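Local coordinates for dihydrofolate reductase (Moritella profunda, PDB 3IA4), which catalyses the NADPH-dependent reduction of 7,8-dihydrofolate to tetrahydrofolate, probably serving glycine, purine and DNA-precursor synthesis, and is held here with NADPH and methotrexate, at residues R45-S50 with M94-A99; V3-A8 with T125-Y130; A78-A83 with Y102-A107. All coordinates share one frame; numbering follows the deposited sequence.

Interaction 1 (R45-S50 with M94-A99); sequences RNTFES and MIIGGA. With NDP (NADPH dihydro-nicotinamide-adenine-dinucleotide phosphate), chain E.
Thr47, in the first turn of helix 45-51, comes nearest to Gly98, their CA atoms 5.7 Å apart, in the segment 94-99, where a cis peptide joins Gly97 to Gly98. Glycine suits both places, since a CB on either residue would run into NADPH. Thr47 does the touching with its side chain: OG1 lies 3.2 Å from Gly98 N, at an angle too poor for a hydrogen bond, while CG2 faces Ile96 and the nicotinamide ring. With OG1 beside its own backbone N (chi1 -70°), the hydroxyl and Thr47 N both donate to NADPH O2A, the OG1 bond being 2.7 Å. Gly98 N gives its better bond to O1A at 3.0 Å. Thus the pyrophosphate of the dihydrofolate reductase cofactor site is clasped between two helix N-termini, whose dipoles probably favour its negative charge. Arg45 stretches out fully to bond NADPH O1X of the 2'-phosphate through NH1 (2.9 Å), while NE points straight at Glu49 OE2 (3.1 Å, 178°), meeting it from above the carboxylate plane. Replacing Arg45 by alanine is likely to leave both that phosphate oxygen and the Glu49 carboxylate without this cationic partner. Asn46 ND2 holds O2N of the nicotinamide-side phosphate.

Interaction 2 (V3-A8 with T125-Y130); sequences VSMIAA and TWFPDY. With MTX (methotrexate), chain F.
Ile6 O is gripped from two quarters: the 4-amino nitrogen NA4 of methotrexate donates to it over 2.9 Å at 159°, and the hydroxyl of Tyr102 is hydrogen-bonded to it as well. A backbone carbonyl is a fixed acceptor, which suits the recognition of the inhibitor's amino group in the antifolate pocket. The strand turns two different faces outward here. Ile6 and Ala8 point into the pocket, the CG1 of Ile6 packing 3.5 Å from methotrexate N3, whereas Met5 and Ala7 face the loop that carries Phe127. Ala7 brings its methyl obliquely to the ring of Phe127, CB to CE2 being 3.5 Å; a residue this small lets the ring come close to the strand. Met5 reaches the far end of the ring with its terminal methyl, coming in at an angle, CE standing 3.9 Å from Phe127 CZ. Its bend about the last bond (chi3 -50°) swings CE round to that position, and the flexible thioether can mould itself to the ring. Phe127, with CG anti to its backbone N (chi1 -162°), reaches inward from the loop to the buried side of the strand. The following proline packs on one ring face, Pro128 CD lying 3.3 Å above the plane and toward the rim. Phe127 O, turned the other way, is hydrogen-bonded to Arg13 NE. The contact thus fastens the loop after strand 125-126 onto central strand 2-9, beside helix 99-105, whose Tyr102 meets the Phe127 ring, while strands 92-97 and 111-117 flank strand 2-9 in the sheet.

Interaction 3 (A78-A83 with Y102-A107); sequences ATLEDA and YNQCLA. With NDP (NADPH dihydro-nicotinamide-adenine-dinucleotide phosphate), chain E.
The amide of Gln104 and the adenine of NADPH lie almost level with each other, joined side by side, and the methyls of Leu80 rest to one side of this flat pair. Two bonds run between the amide and the Hoogsteen edge of the base: adenine N6A donates to Gln104 OE1 over 2.9 Å at 162°, and Gln104 NE2 donates to N7A over 3.0 Å at 174°. Glutamine suits the place because its amide offers an acceptor and a donor that match the amino group and ring nitrogen of adenine. With the chain extended beyond CG (chi2 169°), the amide is carried out from the helix to the base, and a further hydrogen bond from NE2 to Thr100 O helps to fix which way round it sits. Leu80 crosses the Gln104 side chain at a slant. Its CD2 approaches OE1 at 3.4 Å and also lies 3.9 Å from adenine N6A, so it shields the polar pair with hydrocarbon. Leu80 CG also packs against the sulfur of Cys105, SG being 4.2 Å away. The helix bearing Leu80 is capped by Thr79, an N-cap residue whose OG1 accepts from Asp82 N at 3.1 Å. Just before that cap, Ala78 O comes within 3.3 Å of adenine C2A. Adenine is therefore held where the start of helix 80-87 meets helix 99-105; Leu80 also touches Leu63 of strand 60-63, and Ala83 packs on strands 60-63 and 75-77, while Cys105 touches Met5 of strand 2-9.

The three contacts form a compact group, their centres 11 to 13 Å apart, around one mixed sheet. Interactions 1 and 2 share it directly, since strands 92-97 and 2-9 are parallel neighbours in it; interaction 3 joins the helices before and after strand 92-97. Along the chain, interactions 1 and 3 alternate their segments and both fall inside the long loop closed by interaction 2. Tyr102 links all three regions, its hydroxyl close to Ile6 O and Ile96 O. Interactions 1 and 3 hold the phosphates and adenine of NADPH, while interaction 2 backs the methotrexate end, so cofactor and inhibitor meet over the ends of the central strands.

Interaction 1 (R45-S50 with M94-A99)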
loop_
_atom_site.group_PDB
_atom_site.type_symbol
_atom_site.label_atom_id
_atom_site.label_comp_id
_atom_site.label_asym_id
_atom_site.label_seq_id
_atom_site.Cartn_x
_atom_site.Cartn_y
_atom_site.Cartn_z
ATOM N N ARG A 45 -4.136 -8.810 -7.119
ATOM C CA ARG A 45 -3.287 -9.736 -7.831
ATOM C C ARG A 45 -2.113 -9.112 -8.603
ATOM O O ARG A 45 -1.016 -9.665 -8.570
ATOM C CB ARG A 45 -4.170 -10.560 -8.763
ATOM C CG ARG A 45 -3.339 -11.571 -9.510
ATOM C CD ARG A 45 -4.158 -11.995 -10.699
ATOM N NE ARG A 45 -3.472 -12.943 -11.572
ATOM C CZ ARG A 45 -4.126 -13.853 -12.304
ATOM N NH1 ARG A 45 -5.470 -13.950 -12.215
ATOM N NH2 ARG A 45 -3.432 -14.690 -13.089
ATOM N N ASN A 46 -2.298 -7.947 -9.254
ATOM C CA ASN A 46 -1.199 -7.369 -9.991
ATOM C C ASN A 46 -0.061 -6.963 -9.048
ATOM O O ASN A 46 1.113 -7.121 -9.371
ATOM C CB ASN A 46 -1.621 -6.130 -10.794
ATOM C CG ASN A 46 -2.593 -6.469 -11.891
ATOM O OD1 ASN A 46 -2.647 -7.617 -12.331
ATOM N ND2 ASN A 46 -3.330 -5.469 -12.380
ATOM N N THR A 47 -0.438 -6.389 -7.902
ATOM C CA THR A 47 0.562 -5.987 -6.908
ATOM C C THR A 47 1.347 -7.197 -6.418
ATOM O O THR A 47 2.584 -7.171 -6.310
ATOM C CB THR A 47 -0.100 -5.206 -5.742
ATOM O OG1 THR A 47 -0.507 -3.930 -6.291
ATOM C CG2 THR A 47 0.923 -4.927 -4.652
ATOM N N PHE A 48 0.640 -8.292 -6.135
ATOM C CA PHE A 48 1.399 -9.488 -5.736
ATOM C C PHE A 48 2.425 -9.872 -6.810
ATOM O O PHE A 48 3.538 -10.246 -6.484
ATOM C CB PHE A 48 0.458 -10.650 -5.455
ATOM C CG PHE A 48 1.204 -11.920 -5.117
ATOM C CD1 PHE A 48 1.947 -12.008 -3.957
ATOM C CD2 PHE A 48 1.175 -12.999 -5.987
ATOM C CE1 PHE A 48 2.711 -13.168 -3.682
ATOM C CE2 PHE A 48 1.902 -14.165 -5.700
ATOM C CZ PHE A 48 2.655 -14.235 -4.562
ATOM N N GLU A 49 2.016 -9.851 -8.077
ATOM C CA GLU A 49 2.917 -10.282 -9.149
ATOM C C GLU A 49 4.100 -9.351 -9.236
ATOM O O GLU A 49 5.236 -9.790 -9.500
ATOM C CB GLU A 49 2.180 -10.423 -10.481
ATOM C CG GLU A 49 1.193 -11.576 -10.396
ATOM C CD GLU A 49 0.484 -11.828 -11.703
ATOM O OE1 GLU A 49 0.749 -11.045 -12.656
ATOM O OE2 GLU A 49 -0.349 -12.784 -11.770
ATOM N N SER A 50 3.840 -8.090 -8.991
ATOM C CA SER A 50 4.900 -7.060 -9.011
ATOM C C SER A 50 5.929 -7.299 -7.865
ATOM O O SER A 50 7.159 -7.207 -8.055
ATOM C CB SER A 50 4.267 -5.681 -8.912
ATOM O OG SER A 50 5.231 -4.652 -8.951
ATOM N N MET A 94 -3.467 -3.942 6.842
ATOM C CA MET A 94 -2.808 -2.959 5.933
ATOM C C MET A 94 -3.123 -3.286 4.481
ATOM O O MET A 94 -2.720 -4.336 4.001
ATOM C CB MET A 94 -1.272 -2.958 6.090
ATOM C CG MET A 94 -0.733 -2.754 7.491
ATOM S SD MET A 94 -0.948 -1.047 8.092
ATOM C CE MET A 94 0.257 -0.222 7.075
ATOM N N ILE A 95 -3.838 -2.386 3.782
ATOM C CA ILE A 95 -4.061 -2.525 2.333
ATOM C C ILE A 95 -2.857 -1.939 1.610
ATOM O O ILE A 95 -2.522 -0.754 1.843
ATOM C CB ILE A 95 -5.334 -1.777 1.945
ATOM C CG1 ILE A 95 -6.610 -2.394 2.637
ATOM C CG2 ILE A 95 -5.454 -1.706 0.419
ATOM C CD1 ILE A 95 -7.104 -3.674 2.028
ATOM N N ILE A 96 -2.180 -2.739 0.798
ATOM C CA ILE A 96 -0.864 -2.313 0.284
ATOM C C ILE A 96 -0.910 -2.054 -1.205
ATOM O O ILE A 96 0.127 -1.866 -1.851
ATOM C CB ILE A 96 0.288 -3.293 0.581
ATOM C CG1 ILE A 96 0.114 -4.667 -0.129
ATOM C CG2 ILE A 96 0.367 -3.503 2.105
ATOM C CD1 ILE A 96 1.421 -5.370 -0.318
ATOM N N GLY A 97 -2.108 -2.112 -1.770
ATOM C CA GLY A 97 -2.288 -1.741 -3.179
ATOM C C GLY A 97 -2.948 -2.845 -3.998
ATOM O O GLY A 97 -3.225 -3.913 -3.472
ATOM N N GLY A 98 -3.202 -2.627 -5.290
ATOM C CA GLY A 98 -2.740 -1.450 -6.030
ATOM C C GLY A 98 -3.917 -0.504 -6.192
ATOM O O GLY A 98 -4.776 -0.414 -5.321
ATOM N N ALA A 99 -3.957 0.218 -7.323
ATOM C CA ALA A 99 -5.012 1.269 -7.448
ATOM C C ALA A 99 -6.420 0.699 -7.263
ATOM O O ALA A 99 -7.299 1.324 -6.598
ATOM C CB ALA A 99 -4.918 1.904 -8.826
HETATM P PA NDP E . -4.056 -4.399 -8.245
HETATM O O1A NDP E . -5.066 -3.584 -7.480
HETATM O O2A NDP E . -2.727 -4.751 -7.651
HETATM O O5B NDP E . -4.694 -5.800 -8.799
HETATM C C5B NDP E . -5.993 -5.762 -9.427
HETATM C C4B NDP E . -6.404 -7.219 -9.600
HETATM O O4B NDP E . -6.895 -7.655 -8.325
HETATM C C3B NDP E . -7.671 -7.338 -10.484
HETATM O O3B NDP E . -7.307 -7.348 -11.860
HETATM C C2B NDP E . -8.331 -8.615 -9.991
HETATM O O2B NDP E . -7.535 -9.765 -10.296
HETATM C C1B NDP E . -8.122 -8.422 -8.503
HETATM N N9A NDP E . -9.249 -7.748 -7.824
HETATM C C8A NDP E . -9.421 -6.421 -7.722
HETATM N N7A NDP E . -10.494 -6.131 -6.958
HETATM C C5A NDP E . -11.012 -7.320 -6.542
HETATM C C6A NDP E . -12.116 -7.770 -5.681
HETATM N N6A NDP E . -12.997 -6.897 -5.094
HETATM N N1A NDP E . -12.231 -9.134 -5.530
HETATM C C2A NDP E . -11.414 -10.043 -6.051
HETATM N N3A NDP E . -10.399 -9.691 -6.836
HETATM C C4A NDP E . -10.168 -8.362 -7.095
HETATM O O3 NDP E . -3.790 -3.747 -9.702
HETATM P PN NDP E . -3.512 -2.279 -10.299
HETATM O O1N NDP E . -4.668 -1.407 -9.974
HETATM O O2N NDP E . -3.102 -2.446 -11.717
HETATM O O5D NDP E . -2.322 -1.737 -9.404
HETATM C C5D NDP E . -1.013 -2.234 -9.643
HETATM C C4D NDP E . -0.054 -1.065 -9.841
HETATM O O4D NDP E . 0.137 -0.353 -8.563
HETATM C C3D NDP E . 1.355 -1.477 -10.294
HETATM O O3D NDP E . 1.863 -0.473 -11.192
HETATM C C2D NDP E . 2.188 -1.429 -9.012
HETATM O O2D NDP E . 3.603 -1.209 -9.232
HETATM C C1D NDP E . 1.556 -0.247 -8.330
HETATM N N1N NDP E . 1.695 -0.207 -6.878
HETATM C C2N NDP E . 2.219 0.894 -6.336
HETATM C C3N NDP E . 2.264 1.025 -4.971
HETATM C C7N NDP E . 2.873 2.268 -4.402
HETATM O O7N NDP E . 2.782 2.450 -3.206
HETATM N N7N NDP E . 3.398 3.221 -5.178
HETATM C C4N NDP E . 1.781 -0.025 -3.983
HETATM C C5N NDP E . 1.180 -1.119 -4.726
HETATM C C6N NDP E . 1.202 -1.195 -6.098
HETATM P P2B NDP E . -8.166 -11.013 -11.122
HETATM O O1X NDP E . -7.165 -12.063 -10.910
HETATM O O2X NDP E . -9.526 -11.183 -10.534
HETATM O O3X NDP E . -8.328 -10.505 -12.528
#

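Interaction 2 (V3-A8 with T125-Y130)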
loop_
_atom_site.group_PDB
_atom_site.type_symbol
_atom_site.label_atom_id
_atom_site.label_comp_id
_atom_site.label_asym_id
_atom_site.label_seq_id
_atom_site.Cartn_x
_atom_site.Cartn_y
_atom_site.Cartn_z
ATOM N N VAL A 3 -8.663 -0.232 9.768
ATOM C CA VAL A 3 -8.399 -0.473 8.353
ATOM C C VAL A 3 -7.509 0.596 7.808
ATOM O O VAL A 3 -7.858 1.768 7.819
ATOM C CB VAL A 3 -9.714 -0.513 7.535
ATOM C CG1 VAL A 3 -9.406 -0.619 6.039
ATOM C CG2 VAL A 3 -10.538 -1.684 8.035
ATOM N N SER A 4 -6.291 0.215 7.463
ATOM C CA SER A 4 -5.293 1.197 6.999
ATOM C C SER A 4 -4.871 0.919 5.579
ATOM O O SER A 4 -4.872 -0.229 5.191
ATOM C CB SER A 4 -4.049 1.129 7.911
ATOM O OG SER A 4 -4.400 1.501 9.235
ATOM N N MET A 5 -4.482 1.955 4.801
ATOM C CA MET A 5 -3.915 1.708 3.498
ATOM C C MET A 5 -2.551 2.383 3.503
ATOM O O MET A 5 -2.377 3.435 4.148
ATOM C CB MET A 5 -4.793 2.349 2.374
ATOM C CG MET A 5 -6.251 1.948 2.578
ATOM S SD MET A 5 -7.279 1.998 1.065
ATOM C CE MET A 5 -6.918 3.615 0.409
ATOM N N ILE A 6 -1.609 1.791 2.823
ATOM C CA ILE A 6 -0.213 2.307 2.807
ATOM C C ILE A 6 0.178 2.387 1.347
ATOM O O ILE A 6 -0.033 1.437 0.593
ATOM C CB ILE A 6 0.788 1.440 3.623
ATOM C CG1 ILE A 6 2.185 2.057 3.462
ATOM C CG2 ILE A 6 0.762 -0.024 3.132
ATOM C CD1 ILE A 6 3.257 1.522 4.524
ATOM N N ALA A 7 0.739 3.533 0.940
ATOM C CA ALA A 7 1.151 3.726 -0.457
ATOM C C ALA A 7 2.238 4.759 -0.553
ATOM O O ALA A 7 2.324 5.630 0.330
ATOM C CB ALA A 7 -0.085 4.277 -1.266
ATOM N N ALA A 8 3.023 4.702 -1.634
ATOM C CA ALA A 8 4.020 5.752 -1.892
ATOM C C ALA A 8 3.577 6.498 -3.181
ATOM O O ALA A 8 3.383 5.878 -4.229
ATOM C CB ALA A 8 5.394 5.128 -2.122
ATOM N N THR A 125 -1.090 4.255 -13.206
ATOM C CA THR A 125 -1.934 3.954 -12.037
ATOM C C THR A 125 -1.750 5.083 -11.025
ATOM O O THR A 125 -0.641 5.621 -10.845
ATOM C CB THR A 125 -1.586 2.618 -11.351
ATOM O OG1 THR A 125 -0.196 2.483 -11.291
ATOM C CG2 THR A 125 -2.101 1.459 -12.239
ATOM N N TRP A 126 -2.853 5.502 -10.422
ATOM C CA TRP A 126 -2.829 6.636 -9.513
ATOM C C TRP A 126 -3.513 6.263 -8.228
ATOM O O TRP A 126 -4.520 5.525 -8.218
ATOM C CB TRP A 126 -3.626 7.843 -10.129
ATOM C CG TRP A 126 -2.912 8.429 -11.287
ATOM C CD1 TRP A 126 -2.118 9.533 -11.263
ATOM C CD2 TRP A 126 -2.936 7.964 -12.644
ATOM N NE1 TRP A 126 -1.567 9.746 -12.524
ATOM C CE2 TRP A 126 -2.062 8.801 -13.387
ATOM C CE3 TRP A 126 -3.579 6.886 -13.304
ATOM C CZ2 TRP A 126 -1.795 8.593 -14.756
ATOM C CZ3 TRP A 126 -3.303 6.675 -14.690
ATOM C CH2 TRP A 126 -2.421 7.541 -15.387
ATOM N N PHE A 127 -3.043 6.815 -7.137
ATOM C CA PHE A 127 -3.782 6.681 -5.821
ATOM C C PHE A 127 -5.126 7.417 -5.921
ATOM O O PHE A 127 -5.283 8.410 -6.652
ATOM C CB PHE A 127 -2.922 7.363 -4.710
ATOM C CG PHE A 127 -3.319 6.937 -3.324
ATOM C CD1 PHE A 127 -4.038 7.797 -2.478
ATOM C CD2 PHE A 127 -3.020 5.635 -2.906
ATOM C CE1 PHE A 127 -4.442 7.349 -1.171
ATOM C CE2 PHE A 127 -3.402 5.188 -1.643
ATOM C CZ PHE A 127 -4.152 6.017 -0.776
ATOM N N PRO A 128 -6.142 6.989 -5.165
ATOM C CA PRO A 128 -7.416 7.706 -5.216
ATOM C C PRO A 128 -7.330 9.162 -4.672
ATOM O O PRO A 128 -6.385 9.526 -4.000
ATOM C CB PRO A 128 -8.298 6.885 -4.226
ATOM C CG PRO A 128 -7.535 5.743 -3.791
ATOM C CD PRO A 128 -6.217 5.707 -4.425
ATOM N N ASP A 129 -8.308 10.006 -5.001
ATOM C CA ASP A 129 -8.326 11.381 -4.505
ATOM C C ASP A 129 -8.794 11.418 -3.014
ATOM O O ASP A 129 -9.966 11.676 -2.679
ATOM C CB ASP A 129 -9.309 12.188 -5.385
ATOM C CG ASP A 129 -9.386 13.620 -4.990
ATOM O OD1 ASP A 129 -8.441 14.058 -4.319
ATOM O OD2 ASP A 129 -10.423 14.297 -5.274
ATOM N N TYR A 130 -7.896 11.030 -2.120
ATOM C CA TYR A 130 -8.242 10.970 -0.713
ATOM C C TYR A 130 -8.604 12.344 -0.153
ATOM O O TYR A 130 -9.309 12.458 0.868
ATOM C CB TYR A 130 -7.069 10.335 0.080
ATOM C CG TYR A 130 -5.807 11.158 0.083
ATOM C CD1 TYR A 130 -4.888 11.093 -1.007
ATOM C CD2 TYR A 130 -5.516 12.032 1.138
ATOM C CE1 TYR A 130 -3.728 11.859 -1.027
ATOM C CE2 TYR A 130 -4.337 12.810 1.118
ATOM C CZ TYR A 130 -3.461 12.705 0.048
ATOM O OH TYR A 130 -2.348 13.479 0.052
HETATM N N1 MTX F . 5.789 1.708 -0.413
HETATM C C2 MTX F . 4.759 2.162 0.332
HETATM N NA2 MTX F . 4.983 3.247 1.097
HETATM N N3 MTX F . 3.548 1.531 0.315
HETATM C C4 MTX F . 3.345 0.414 -0.448
HETATM N NA4 MTX F . 2.153 -0.132 -0.459
HETATM C C4A MTX F . 4.386 -0.072 -1.175
HETATM N N5 MTX F . 4.210 -1.222 -1.910
HETATM C C6 MTX F . 5.261 -1.698 -2.652
HETATM C C7 MTX F . 6.515 -1.090 -2.663
HETATM N N8 MTX F . 6.698 0.065 -1.890
HETATM C C8A MTX F . 5.619 0.557 -1.164
HETATM C C9 MTX F . 5.004 -2.954 -3.476
HETATM N N10 MTX F . 6.226 -3.560 -4.006
HETATM C CM MTX F . 6.388 -3.542 -5.480
HETATM C C11 MTX F . 9.075 -5.393 -1.514
HETATM C C12 MTX F . 9.283 -5.336 -2.886
HETATM C C13 MTX F . 8.347 -4.749 -3.713
HETATM C C14 MTX F . 7.199 -4.181 -3.159
HETATM C C15 MTX F . 7.031 -4.232 -1.777
HETATM C C16 MTX F . 7.900 -4.892 -0.952
HETATM C C MTX F . 10.060 -5.950 -0.579
HETATM O O MTX F . 10.973 -6.913 -0.981
HETATM N N MTX F . 10.050 -5.437 0.649
HETATM C CA MTX F . 10.828 -5.946 1.742
HETATM C CT MTX F . 9.922 -6.176 2.931
HETATM O O1 MTX F . 8.889 -5.454 3.070
HETATM O O2 MTX F . 10.229 -7.054 3.775
HETATM C CB MTX F . 11.916 -4.959 2.186
HETATM C CG MTX F . 12.921 -4.693 1.068
HETATM C CD MTX F . 13.792 -5.899 0.698
HETATM O OE1 MTX F . 14.690 -5.808 -0.189
HETATM O OE2 MTX F . 13.643 -7.006 1.256
#

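Interaction 3 (A78-A83 with Y102-A107)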
loop_
_atom_site.group_PDB
_atom_site.type_symbol
_atom_site.label_atom_id
_atom_site.label_comp_id
_atom_site.label_asym_id
_atom_site.label_seq_id
_atom_site.Cartn_x
_atom_site.Cartn_y
_atom_site.Cartn_z
ATOM N N ALA A 78 -11.620 -14.218 -2.797
ATOM C CA ALA A 78 -12.284 -13.752 -3.996
ATOM C C ALA A 78 -13.135 -12.510 -3.792
ATOM O O ALA A 78 -13.745 -11.996 -4.750
ATOM C CB ALA A 78 -13.165 -14.903 -4.600
ATOM N N THR A 79 -13.189 -12.032 -2.559
ATOM C CA THR A 79 -13.956 -10.817 -2.244
ATOM C C THR A 79 -13.246 -10.066 -1.111
ATOM O O THR A 79 -12.489 -10.664 -0.304
ATOM C CB THR A 79 -15.412 -11.095 -1.750
ATOM O OG1 THR A 79 -15.380 -11.782 -0.490
ATOM C CG2 THR A 79 -16.211 -11.929 -2.741
ATOM N N LEU A 80 -13.559 -8.775 -1.001
ATOM C CA LEU A 80 -13.021 -7.970 0.082
ATOM C C LEU A 80 -13.492 -8.473 1.439
ATOM O O LEU A 80 -12.727 -8.465 2.406
ATOM C CB LEU A 80 -13.476 -6.512 -0.078
ATOM C CG LEU A 80 -12.600 -5.484 -0.807
ATOM C CD1 LEU A 80 -11.372 -6.096 -1.328
ATOM C CD2 LEU A 80 -13.329 -4.709 -1.925
ATOM N N GLU A 81 -14.768 -8.836 1.536
ATOM C CA GLU A 81 -15.276 -9.375 2.776
ATOM C C GLU A 81 -14.468 -10.564 3.202
ATOM O O GLU A 81 -14.212 -10.739 4.365
ATOM C CB GLU A 81 -16.765 -9.771 2.637
ATOM C CG GLU A 81 -17.734 -8.585 2.608
ATOM C CD GLU A 81 -17.229 -7.373 1.796
ATOM O OE1 GLU A 81 -15.986 -7.213 1.636
ATOM O OE2 GLU A 81 -18.074 -6.554 1.336
ATOM N N ASP A 82 -14.085 -11.412 2.266
ATOM C CA ASP A 82 -13.351 -12.613 2.641
ATOM C C ASP A 82 -11.939 -12.251 3.090
ATOM O O ASP A 82 -11.335 -12.958 3.918
ATOM C CB ASP A 82 -13.309 -13.611 1.504
ATOM C CG ASP A 82 -14.657 -14.258 1.241
ATOM O OD1 ASP A 82 -15.479 -14.324 2.179
ATOM O OD2 ASP A 82 -14.900 -14.700 0.093
ATOM N N ALA A 83 -11.386 -11.184 2.504
ATOM C CA ALA A 83 -10.094 -10.693 2.933
ATOM C C ALA A 83 -10.150 -10.308 4.404
ATOM O O ALA A 83 -9.277 -10.696 5.212
ATOM C CB ALA A 83 -9.590 -9.490 2.011
ATOM N N TYR A 102 -7.089 0.127 -3.550
ATOM C CA TYR A 102 -7.183 1.451 -2.875
ATOM C C TYR A 102 -8.535 2.154 -3.175
ATOM O O TYR A 102 -9.148 2.752 -2.295
ATOM C CB TYR A 102 -6.064 2.419 -3.324
ATOM C CG TYR A 102 -4.651 2.028 -2.929
ATOM C CD1 TYR A 102 -4.343 1.554 -1.676
ATOM C CD2 TYR A 102 -3.637 2.186 -3.864
ATOM C CE1 TYR A 102 -3.052 1.248 -1.321
ATOM C CE2 TYR A 102 -2.299 1.891 -3.545
ATOM C CZ TYR A 102 -2.025 1.448 -2.275
ATOM O OH TYR A 102 -0.713 1.148 -2.046
ATOM N N ASN A 103 -8.960 2.107 -4.429
ATOM C CA ASN A 103 -10.249 2.707 -4.869
ATOM C C ASN A 103 -11.381 2.049 -4.098
ATOM O O ASN A 103 -12.288 2.712 -3.608
ATOM C CB ASN A 103 -10.496 2.442 -6.373
ATOM C CG ASN A 103 -9.677 3.356 -7.291
ATOM O OD1 ASN A 103 -9.033 4.312 -6.842
ATOM N ND2 ASN A 103 -9.696 3.056 -8.583
ATOM N N GLN A 104 -11.357 0.720 -4.023
ATOM C CA GLN A 104 -12.492 0.061 -3.371
ATOM C C GLN A 104 -12.532 0.212 -1.851
ATOM O O GLN A 104 -13.617 0.117 -1.294
ATOM C CB GLN A 104 -12.497 -1.403 -3.691
ATOM C CG GLN A 104 -12.671 -1.677 -5.182
ATOM C CD GLN A 104 -12.409 -3.135 -5.490
ATOM O OE1 GLN A 104 -13.260 -3.985 -5.282
ATOM N NE2 GLN A 104 -11.263 -3.415 -6.042
ATOM N N CYS A 105 -11.376 0.459 -1.202
ATOM C CA CYS A 105 -11.271 0.458 0.259
ATOM C C CYS A 105 -11.144 1.842 0.865
ATOM O O CYS A 105 -11.239 1.989 2.045
ATOM C CB CYS A 105 -10.067 -0.399 0.757
ATOM S SG CYS A 105 -10.271 -2.127 0.276
ATOM N N LEU A 106 -10.965 2.889 0.055
ATOM C CA LEU A 106 -10.808 4.244 0.614
ATOM C C LEU A 106 -11.922 4.714 1.526
ATOM O O LEU A 106 -11.663 5.258 2.625
ATOM C CB LEU A 106 -10.561 5.286 -0.532
ATOM C CG LEU A 106 -10.367 6.717 0.006
ATOM C CD1 LEU A 106 -9.042 6.918 0.787
ATOM C CD2 LEU A 106 -10.461 7.695 -1.137
ATOM N N ALA A 107 -13.168 4.463 1.132
ATOM C CA ALA A 107 -14.270 4.990 1.916
ATOM C C ALA A 107 -14.306 4.326 3.297
ATOM O O ALA A 107 -14.844 4.903 4.268
ATOM C CB ALA A 107 -15.601 4.806 1.155
HETATM P PA NDP E . -4.056 -4.399 -8.245
HETATM O O1A NDP E . -5.066 -3.584 -7.480
HETATM O O2A NDP E . -2.727 -4.751 -7.651
HETATM O O5B NDP E . -4.694 -5.800 -8.799
HETATM C C5B NDP E . -5.993 -5.762 -9.427
HETATM C C4B NDP E . -6.404 -7.219 -9.600
HETATM O O4B NDP E . -6.895 -7.655 -8.325
HETATM C C3B NDP E . -7.671 -7.338 -10.484
HETATM O O3B NDP E . -7.307 -7.348 -11.860
HETATM C C2B NDP E . -8.331 -8.615 -9.991
HETATM O O2B NDP E . -7.535 -9.765 -10.296
HETATM C C1B NDP E . -8.122 -8.422 -8.503
HETATM N N9A NDP E . -9.249 -7.748 -7.824
HETATM C C8A NDP E . -9.421 -6.421 -7.722
HETATM N N7A NDP E . -10.494 -6.131 -6.958
HETATM C C5A NDP E . -11.012 -7.320 -6.542
HETATM C C6A NDP E . -12.116 -7.770 -5.681
HETATM N N6A NDP E . -12.997 -6.897 -5.094
HETATM N N1A NDP E . -12.231 -9.134 -5.530
HETATM C C2A NDP E . -11.414 -10.043 -6.051
HETATM N N3A NDP E . -10.399 -9.691 -6.836
HETATM C C4A NDP E . -10.168 -8.362 -7.095
HETATM O O3 NDP E . -3.790 -3.747 -9.702
HETATM P PN NDP E . -3.512 -2.279 -10.299
HETATM O O1N NDP E . -4.668 -1.407 -9.974
HETATM O O2N NDP E . -3.102 -2.446 -11.717
HETATM O O5D NDP E . -2.322 -1.737 -9.404
HETATM C C5D NDP E . -1.013 -2.234 -9.643
HETATM C C4D NDP E . -0.054 -1.065 -9.841
HETATM O O4D NDP E . 0.137 -0.353 -8.563
HETATM C C3D NDP E . 1.355 -1.477 -10.294
HETATM O O3D NDP E . 1.863 -0.473 -11.192
HETATM C C2D NDP E . 2.188 -1.429 -9.012
HETATM O O2D NDP E . 3.603 -1.209 -9.232
HETATM C C1D NDP E . 1.556 -0.247 -8.330
HETATM N N1N NDP E . 1.695 -0.207 -6.878
HETATM C C2N NDP E . 2.219 0.894 -6.336
HETATM C C3N NDP E . 2.264 1.025 -4.971
HETATM C C7N NDP E . 2.873 2.268 -4.402
HETATM O O7N NDP E . 2.782 2.450 -3.206
HETATM N N7N NDP E . 3.398 3.221 -5.178
HETATM C C4N NDP E . 1.781 -0.025 -3.983
HETATM C C5N NDP E . 1.180 -1.119 -4.726
HETATM C C6N NDP E . 1.202 -1.195 -6.098
HETATM P P2B NDP E . -8.166 -11.013 -11.122
HETATM O O1X NDP E . -7.165 -12.063 -10.910
HETATM O O2X NDP E . -9.526 -11.183 -10.534
HETATM O O3X NDP E . -8.328 -10.505 -12.528
#